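Local coordinates for putative exported protein (Bordetella parapertussis, PDB 3OCJ) that is of unknown function but has a methyltransferase-type Rossmann-like domain, probably uses S-adenosylmethionine, and holds a bound palmitic acid, at residues A[227-232]-A[269-274]. Residues are numbered along the deposited sequence; the frame is centred on the assembly and turned at random.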
ATOM      1  N   PHE A 227      -4.854  -6.845   0.376  1.00  9.07           N
ATOM      2  CA  PHE A 227      -5.386  -6.506   1.687  1.00  9.31           C
ATOM      3  C   PHE A 227      -4.421  -6.967   2.758  1.00  9.27           C
ATOM      4  O   PHE A 227      -3.769  -8.000   2.600  1.00  9.16           O
ATOM      5  CB  PHE A 227      -6.775  -7.145   1.895  1.00  9.31           C
ATOM      6  CG  PHE A 227      -6.803  -8.639   1.671  1.00  9.20           C
ATOM      7  CD1 PHE A 227      -6.862  -9.509   2.741  1.00 10.34           C
ATOM      8  CD2 PHE A 227      -6.764  -9.150   0.381  1.00  9.49           C
ATOM      9  CE1 PHE A 227      -6.902 -10.879   2.528  1.00 10.64           C
ATOM     10  CE2 PHE A 227      -6.791 -10.519   0.163  1.00  9.87           C
ATOM     11  CZ  PHE A 227      -6.848 -11.380   1.237  1.00 11.17           C
ATOM     12  N   LEU A 228      -4.302  -6.191   3.838  1.00  9.37           N
ATOM     13  CA  LEU A 228      -3.574  -6.632   5.020  1.00  9.64           C
ATOM     14  C   LEU A 228      -4.455  -7.522   5.884  1.00  9.12           C
ATOM     15  O   LEU A 228      -5.646  -7.239   6.077  1.00 10.27           O
ATOM     16  CB  LEU A 228      -3.113  -5.432   5.839  1.00  9.70           C
ATOM     17  CG  LEU A 228      -1.977  -4.607   5.244  1.00  9.67           C
ATOM     18  CD1 LEU A 228      -1.878  -3.255   5.969  1.00 13.70           C
ATOM     19  CD2 LEU A 228      -0.654  -5.350   5.346  1.00 10.98           C
ATOM     20  N   THR A 229      -3.870  -8.610   6.392  1.00 10.28           N
ATOM     21  CA  THR A 229      -4.603  -9.605   7.183  1.00 10.38           C
ATOM     22  C   THR A 229      -4.380  -9.413   8.682  1.00  9.70           C
ATOM     23  O   THR A 229      -3.357  -8.850   9.103  1.00 10.40           O
ATOM     24  CB  THR A 229      -4.101 -10.999   6.827  1.00  9.66           C
ATOM     25  OG1 THR A 229      -2.681 -10.986   7.018  1.00 10.63           O
ATOM     26  CG2 THR A 229      -4.428 -11.330   5.367  1.00 11.40           C
ATOM     27  N   PRO A 230      -5.331  -9.879   9.500  1.00 10.30           N
ATOM     28  CA  PRO A 230      -5.206  -9.749  10.959  1.00 11.11           C
ATOM     29  C   PRO A 230      -4.237 -10.780  11.518  1.00 11.47           C
ATOM     30  O   PRO A 230      -4.209 -11.909  11.028  1.00 12.15           O
ATOM     31  CB  PRO A 230      -6.626 -10.043  11.448  1.00 12.91           C
ATOM     32  CG  PRO A 230      -7.148 -11.033  10.422  1.00 10.84           C
ATOM     33  CD  PRO A 230      -6.630 -10.462   9.115  1.00  9.65           C
ATOM     34  N   PRO A 231      -3.467 -10.405  12.550  1.00 12.29           N
ATOM     35  CA  PRO A 231      -2.569 -11.363  13.204  1.00 13.41           C
ATOM     36  C   PRO A 231      -3.349 -12.299  14.125  1.00 15.55           C
ATOM     37  O   PRO A 231      -4.544 -12.084  14.377  1.00 13.66           O
ATOM     38  CB  PRO A 231      -1.659 -10.461  14.037  1.00 16.51           C
ATOM     39  CG  PRO A 231      -2.558  -9.300  14.398  1.00 16.79           C
ATOM     40  CD  PRO A 231      -3.384  -9.060  13.146  1.00 13.55           C
ATOM     41  N   PRO A 232      -2.685 -13.344  14.620  1.00 14.91           N
ATOM     42  CA  PRO A 232      -3.384 -14.324  15.454  1.00 15.86           C
ATOM     43  C   PRO A 232      -4.034 -13.725  16.708  1.00 16.82           C
ATOM     44  O   PRO A 232      -5.109 -14.185  17.073  1.00 16.98           O
ATOM     45  CB  PRO A 232      -2.280 -15.324  15.814  1.00 16.96           C
ATOM     46  CG  PRO A 232      -1.332 -15.244  14.658  1.00 17.86           C
ATOM     47  CD  PRO A 232      -1.321 -13.785  14.270  1.00 15.81           C
ATOM     48  N   ARG A 269      -8.271  -7.589   7.341  1.00 10.77           N
ATOM     49  CA  ARG A 269      -9.344  -8.471   6.896  1.00 10.53           C
ATOM     50  C   ARG A 269      -8.777  -9.810   6.461  1.00 10.09           C
ATOM     51  O   ARG A 269      -7.641  -9.893   5.974  1.00 10.91           O
ATOM     52  CB  ARG A 269     -10.104  -7.837   5.726  1.00 10.97           C
ATOM     53  CG  ARG A 269     -10.936  -6.624   6.144  1.00 11.61           C
ATOM     54  CD  ARG A 269     -11.847  -6.090   5.022  1.00 12.19           C
ATOM     55  NE  ARG A 269     -12.643  -4.990   5.581  1.00 12.09           N
ATOM     56  CZ  ARG A 269     -12.263  -3.714   5.603  1.00 12.88           C
ATOM     57  NH1 ARG A 269     -11.147  -3.323   4.991  1.00 11.85           N
ATOM     58  NH2 ARG A 269     -13.047  -2.827   6.213  1.00 13.12           N
ATOM     59  N   THR A 270      -9.560 -10.864   6.666  1.00 10.22           N
ATOM     60  CA  THR A 270      -9.136 -12.197   6.264  1.00 10.43           C
ATOM     61  C   THR A 270      -9.418 -12.442   4.773  1.00 11.17           C
ATOM     62  O   THR A 270     -10.118 -11.659   4.107  1.00 11.66           O
ATOM     63  CB  THR A 270      -9.883 -13.263   7.056  1.00 11.90           C
ATOM     64  OG1 THR A 270     -11.279 -13.161   6.760  1.00 11.77           O
ATOM     65  CG2 THR A 270      -9.660 -13.099   8.564  1.00 11.50           C
ATOM     66  N   HIS A 271      -8.887 -13.553   4.262  1.00 10.22           N
ATOM     67  CA  HIS A 271      -9.182 -14.001   2.910  1.00 11.13           C
ATOM     68  C   HIS A 271     -10.685 -14.214   2.744  1.00 10.54           C
ATOM     69  O   HIS A 271     -11.269 -13.793   1.757  1.00 11.68           O
ATOM     70  CB  HIS A 271      -8.469 -15.332   2.613  1.00  9.81           C
ATOM     71  CG  HIS A 271      -6.981 -15.219   2.454  1.00 11.11           C
ATOM     72  ND1 HIS A 271      -6.116 -15.128   3.521  1.00 12.45           N
ATOM     73  CD2 HIS A 271      -6.211 -15.233   1.340  1.00  9.82           C
ATOM     74  CE1 HIS A 271      -4.871 -15.074   3.067  1.00 11.24           C
ATOM     75  NE2 HIS A 271      -4.904 -15.131   1.746  1.00  9.51           N
ATOM     76  N   ALA A 272     -11.303 -14.865   3.724  1.00 11.29           N
ATOM     77  CA  ALA A 272     -12.734 -15.135   3.642  1.00 10.75           C
ATOM     78  C   ALA A 272     -13.555 -13.851   3.642  1.00 11.44           C
ATOM     79  O   ALA A 272     -14.534 -13.738   2.904  1.00 13.24           O
ATOM     80  CB  ALA A 272     -13.174 -16.060   4.786  1.00 12.45           C
ATOM     81  N   GLN A 273     -13.163 -12.878   4.463  1.00 10.74           N
ATOM     82  CA  GLN A 273     -13.881 -11.605   4.486  1.00 11.65           C
ATOM     83  C   GLN A 273     -13.752 -10.909   3.132  1.00 13.95           C
ATOM     84  O   GLN A 273     -14.733 -10.417   2.582  1.00 12.24           O
ATOM     85  CB  GLN A 273     -13.373 -10.697   5.603  1.00 12.28           C
ATOM     86  CG  GLN A 273     -13.787 -11.161   6.996  1.00 13.55           C
ATOM     87  CD  GLN A 273     -13.199 -10.298   8.089  1.00 16.58           C
ATOM     88  OE1 GLN A 273     -12.014  -9.979   8.078  1.00 13.85           O
ATOM     89  NE2 GLN A 273     -14.034  -9.915   9.048  1.00 23.58           N
ATOM     90  N   THR A 274     -12.532 -10.872   2.599  1.00 10.90           N
ATOM     91  CA  THR A 274     -12.291 -10.235   1.312  1.00  9.85           C
ATOM     92  C   THR A 274     -13.065 -10.954   0.205  1.00 11.33           C
ATOM     93  O   THR A 274     -13.656 -10.306  -0.666  1.00 12.26           O
ATOM     94  CB  THR A 274     -10.782 -10.183   1.022  1.00 10.65           C
ATOM     95  OG1 THR A 274     -10.175  -9.312   1.988  1.00 11.63           O
ATOM     96  CG2 THR A 274     -10.504  -9.653  -0.388  1.00 11.79           C
TER
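Phe-227 packs against the start of helix 271-280 and the two residues before it, in a buried contact between that helix and the loop leaving strand 221-226. Phe-227 CG lies between the backbone N and the carbonyl carbon (chi1 54°), which turns the ring toward the helix start. The ring meets Thr-274 tip to tip. Thr-274 CB makes a CH-pi contact over the face of the Phe-227 ring, 4.0 Å from its centroid, and Thr-274 OG1 lies over the same face near the rim, 3.4 Å from Phe-227 CD1. At the ring edge, in plane, is Arg-269 O, 3.3 Å from Phe-227 CD1. The ring is also the edge partner of a T-shaped pair. Phe-227 CZ lies over the His-271 face, offset toward the rim near CD2, with the planes at 85° and the centroids 5.3 Å apart. Phe-288 makes a further edge-to-face pair with His-271, and Asp-290 OD1 hydrogen-bonds His-271 NE2. Strand 221-226 is part of the parallel region of a Rossmann-like methyltransferase sheet, and the contact joins its C-terminal end to a helix beginning at a capping box. Thr-270 is the N-cap: Thr-270 OG1 accepts from Gln-273 N, and Thr-270 N donates to Gln-273 OE1 at 3.0 Å, on a lone pair. One backbone hydrogen bond ties the segments, from Arg-269 N to Leu-228 O (2.9 Å, 167°). Arg-269 O receives a CA-H...O contact from Thr-229 CA at 3.3 Å, and Pro-230 CD also touches it. Pro-230 CG lies 3.7 Å from Thr-270 CG2. The Arg-269 guanidinium forms a salt bridge with Asp-203.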